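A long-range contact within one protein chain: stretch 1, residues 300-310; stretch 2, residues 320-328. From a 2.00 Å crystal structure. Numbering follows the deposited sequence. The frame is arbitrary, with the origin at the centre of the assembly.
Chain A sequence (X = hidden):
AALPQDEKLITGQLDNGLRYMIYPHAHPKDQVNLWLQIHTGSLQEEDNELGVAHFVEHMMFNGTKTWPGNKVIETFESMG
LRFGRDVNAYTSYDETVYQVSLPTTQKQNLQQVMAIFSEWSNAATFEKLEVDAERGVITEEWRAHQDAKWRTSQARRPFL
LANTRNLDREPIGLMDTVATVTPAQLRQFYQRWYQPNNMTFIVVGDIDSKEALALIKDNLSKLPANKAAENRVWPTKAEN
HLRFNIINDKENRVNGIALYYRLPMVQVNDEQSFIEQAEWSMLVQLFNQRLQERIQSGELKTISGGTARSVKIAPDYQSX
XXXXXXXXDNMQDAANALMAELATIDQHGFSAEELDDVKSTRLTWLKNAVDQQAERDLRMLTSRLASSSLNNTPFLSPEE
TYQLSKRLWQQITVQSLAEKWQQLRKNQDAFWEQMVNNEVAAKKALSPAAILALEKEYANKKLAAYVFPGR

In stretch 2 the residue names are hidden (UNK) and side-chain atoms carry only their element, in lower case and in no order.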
# COMPACT_ATOMS: atom_id res chain seq x y z
N LEU A 300 5.05 -26.12 18.82
CA LEU A 300 3.68 -25.64 18.59
C LEU A 300 2.93 -26.38 17.48
O LEU A 300 2.74 -25.83 16.39
CB LEU A 300 3.68 -24.12 18.32
CG LEU A 300 3.83 -23.20 19.52
CD1 LEU A 300 4.29 -21.83 19.09
CD2 LEU A 300 2.54 -23.11 20.32
N LYS A 301 2.45 -27.59 17.77
CA LYS A 301 1.67 -28.35 16.80
C LYS A 301 0.16 -28.19 17.05
O LYS A 301 -0.66 -28.65 16.25
CB LYS A 301 2.13 -29.82 16.72
CG LYS A 301 2.80 -30.17 15.37
CD LYS A 301 4.03 -29.29 15.03
CE LYS A 301 4.38 -29.33 13.56
NZ LYS A 301 5.20 -28.16 13.15
N THR A 302 -0.19 -27.44 18.12
CA THR A 302 -1.55 -27.07 18.55
C THR A 302 -2.11 -25.92 17.69
O THR A 302 -3.29 -25.60 17.80
CB THR A 302 -1.55 -26.68 20.05
OG1 THR A 302 -0.56 -25.68 20.29
CG2 THR A 302 -1.35 -27.87 20.98
N ILE A 303 -1.24 -25.29 16.85
CA ILE A 303 -1.54 -24.17 15.95
C ILE A 303 -1.02 -24.46 14.53
O ILE A 303 -0.09 -25.27 14.38
CB ILE A 303 -1.01 -22.80 16.49
CG1 ILE A 303 0.52 -22.79 16.62
CG2 ILE A 303 -1.70 -22.41 17.80
CD1 ILE A 303 1.17 -21.42 16.50
N SER A 304 -1.58 -23.81 13.49
CA SER A 304 -1.15 -24.03 12.11
C SER A 304 -0.01 -23.11 11.66
O SER A 304 0.92 -23.55 10.98
CB SER A 304 -2.33 -23.98 11.14
OG SER A 304 -2.81 -22.66 10.92
N GLY A 305 -0.09 -21.85 12.07
CA GLY A 305 0.91 -20.84 11.74
C GLY A 305 0.60 -19.51 12.38
O GLY A 305 -0.08 -19.44 13.40
N GLY A 306 1.10 -18.45 11.76
CA GLY A 306 0.88 -17.09 12.23
C GLY A 306 1.90 -16.11 11.69
O GLY A 306 2.91 -16.52 11.11
N THR A 307 1.62 -14.80 11.87
CA THR A 307 2.49 -13.71 11.40
C THR A 307 2.33 -12.41 12.19
O THR A 307 1.35 -12.22 12.91
CB THR A 307 2.27 -13.48 9.87
OG1 THR A 307 3.34 -12.68 9.36
CG2 THR A 307 0.93 -12.82 9.54
N ALA A 308 3.30 -11.53 12.04
CA ALA A 308 3.30 -10.17 12.55
C ALA A 308 3.53 -9.34 11.29
O ALA A 308 4.29 -9.74 10.40
CB ALA A 308 4.43 -9.96 13.54
N ARG A 309 2.82 -8.22 11.19
CA ARG A 309 2.91 -7.36 10.02
C ARG A 309 2.53 -5.94 10.35
O ARG A 309 1.76 -5.69 11.28
CB ARG A 309 1.96 -7.87 8.92
CG ARG A 309 2.62 -8.06 7.57
CD ARG A 309 1.60 -8.16 6.44
NE ARG A 309 0.78 -9.37 6.53
CZ ARG A 309 -0.49 -9.44 6.16
NH1 ARG A 309 -1.11 -8.37 5.68
NH2 ARG A 309 -1.16 -10.58 6.29
N SER A 310 3.05 -5.01 9.55
CA SER A 310 2.70 -3.60 9.60
C SER A 310 1.93 -3.30 8.31
O SER A 310 2.26 -3.83 7.25
CB SER A 310 3.94 -2.72 9.72
OG SER A 310 4.81 -2.86 8.61
N UNK A 320 0.17 -2.24 13.41
CA UNK A 320 1.06 -3.37 13.64
C UNK A 320 0.21 -4.45 14.29
O UNK A 320 -0.35 -4.22 15.36
c UNK A 320 2.22 -2.97 14.56
c UNK A 320 3.67 -1.52 13.14
c UNK A 320 4.64 -2.71 15.03
c UNK A 320 3.60 -2.79 13.95
N UNK A 321 0.06 -5.60 13.62
CA UNK A 321 -0.71 -6.70 14.20
C UNK A 321 0.10 -7.98 14.42
O UNK A 321 1.07 -8.24 13.71
c UNK A 321 -1.58 -8.45 9.36
c UNK A 321 -1.59 -9.34 10.41
c UNK A 321 -1.74 -8.87 11.72
c UNK A 321 -1.81 -7.50 11.99
c UNK A 321 -1.98 -7.00 13.40
c UNK A 321 -1.78 -6.62 10.91
c UNK A 321 -1.65 -7.09 9.60
N UNK A 322 -0.34 -8.79 15.39
CA UNK A 322 0.29 -10.07 15.73
C UNK A 322 -0.79 -11.12 15.65
O UNK A 322 -1.76 -11.07 16.41
c UNK A 322 3.83 -6.82 17.44
c UNK A 322 1.59 -7.64 17.72
c UNK A 322 0.95 -10.01 17.12
c UNK A 322 2.52 -6.60 17.81
c UNK A 322 4.22 -8.06 16.97
c UNK A 322 1.96 -8.89 17.25
c UNK A 322 3.29 -9.09 16.88
N UNK A 323 -0.66 -12.04 14.70
CA UNK A 323 -1.65 -13.08 14.43
C UNK A 323 -1.15 -14.50 14.61
O UNK A 323 -0.01 -14.80 14.26
n UNK A 323 -6.43 -13.03 12.00
c UNK A 323 -3.30 -13.88 12.60
n UNK A 323 -6.22 -10.88 11.22
c UNK A 323 -3.80 -13.65 11.18
c UNK A 323 -5.70 -12.09 11.41
c UNK A 323 -2.22 -12.87 13.01
n UNK A 323 -4.45 -12.35 11.02
N UNK A 324 -2.02 -15.38 15.15
CA UNK A 324 -1.78 -16.81 15.28
C UNK A 324 -2.98 -17.51 14.62
O UNK A 324 -4.13 -17.27 15.00
c UNK A 324 -1.60 -18.82 16.82
c UNK A 324 -0.15 -16.82 17.25
c UNK A 324 -1.51 -17.30 16.73
N UNK A 325 -2.70 -18.36 13.61
CA UNK A 325 -3.72 -19.13 12.90
C UNK A 325 -4.02 -20.42 13.65
O UNK A 325 -3.10 -21.14 14.05
c UNK A 325 -2.95 -18.12 10.70
o UNK A 325 -1.88 -18.02 10.09
c UNK A 325 -3.31 -19.39 11.46
n UNK A 325 -3.83 -17.12 10.74
N UNK A 326 -5.32 -20.68 13.88
CA UNK A 326 -5.80 -21.84 14.60
C UNK A 326 -5.79 -23.14 13.80
O UNK A 326 -6.01 -23.14 12.59
c UNK A 326 -7.19 -21.58 15.15
N UNK A 327 -5.53 -24.23 14.52
CA UNK A 327 -5.56 -25.60 14.01
C UNK A 327 -7.04 -25.96 14.09
O UNK A 327 -7.58 -26.09 15.20
c UNK A 327 -4.70 -26.51 14.90
c UNK A 327 -2.95 -30.66 14.36
n UNK A 327 -3.88 -30.20 15.19
c UNK A 327 -4.01 -28.80 15.59
c UNK A 327 -4.80 -27.98 14.58
n UNK A 327 -2.06 -29.83 13.83
n UNK A 327 -2.90 -31.94 14.06
N UNK A 328 -7.72 -26.01 12.92
CA UNK A 328 -9.16 -26.28 12.77
C UNK A 328 -10.02 -25.20 13.46
O UNK A 328 -10.04 -24.04 13.02
o UNK A 328 -8.78 -28.91 11.33
c UNK A 328 -8.76 -28.83 12.58
o UNK A 328 -8.15 -29.65 13.32
c UNK A 328 -9.53 -27.71 13.24
O HOH W 1 -5.22 -23.77 17.34
O HOH W 2 -1.32 -20.54 8.70

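Position 320 carries four side-chain carbons, forked at the second, with no nitrogen or oxygen. One branch carbon lies 3.6 Å from Ser-310 CB, on the face of the sheet shared with Ser-310. A four-carbon chain forked one atom beyond CB is Leu-320. Its backbone also packs closely, with CA 3.4 Å from Arg-309 O in a CA-H...O contact.

Position 321 has one carbon followed by a ring of six carbons, without a hydroxyl oxygen, which makes it Phe-321. Its chi1 of 65° (p) brings the ring nearer to stretch 1, where Phe-321 CZ comes within 3.5 Å of Arg-309 CZ. The geometry is asymmetric: the ring atom lies over a face of the guanidinium, whereas the guanidinium carbon sits at the ring edge, near the ring plane. Arg-309 CB, by contrast, makes an off-centre CH-pi contact, 4.0 Å from the centroid of the Phe-321 ring and 30° off its normal. The backbones pair in both directions, Phe-321 N to Arg-309 O at 2.9 Å and Arg-309 N to Phe-321 O at 3.1 Å.

Position 322 again shows one carbon and a six-carbon ring, so it is Phe-322. Its side chain leaves on the face shared with Ala-308, and Phe-322 CD2 is 3.6 Å from Ala-308 CB, an apolar contact.

At position 323 three carbons lead to a nitrogen and then to a carbon bearing two more nitrogens. That guanidinium identifies Arg-323. The end of the chain leads away from stretch 1, so the tight coupling here is through the backbone: Arg-323 N donates to Thr-307 O at 2.7 Å, and Thr-307 N donates to Arg-323 O at 2.9 Å.

Position 324 has three carbons, forked at CB, and is Val-324. Its CG1 meets Ile-303 CG2 at 3.7 Å. Opposite it in the register is Gly-306, with the two CA atoms 4.1 Å apart; an ideal CB on Gly-306 would lie 2.5 Å from Arg-323 O, a clash.

Position 325 has two carbons, the second carrying one oxygen and one nitrogen: a short amide, Asn-325. Its backbone N donates to Gly-305 O at 2.8 Å, while Asn-325 O accepts from Ser-304 N at 3.1 Å. A water donates to Asn-325 OD1 at 2.9 Å.

Position 326 has a single side-chain carbon, Ala-326, which points away from stretch 1.

Position 327 repeats the three-carbon, guanidinium pattern and is Arg-327. Its CB packs 3.4 Å from Thr-302 O, and a water links Arg-327 N (2.9 Å) to Thr-302 O (2.7 Å).

Position 328 has two carbons, the second carrying two oxygens, hence Asp-328; it makes no contact with stretch 1.

The contact works as an antiparallel strand pair, its axes at 164°, burying 777 Å². Reciprocal backbone bonds at Thr-307/Arg-323 and Arg-309/Phe-321 fix the register, while side chains add packing on both faces.

Stretch 2 (320-328) LFFRVNARD
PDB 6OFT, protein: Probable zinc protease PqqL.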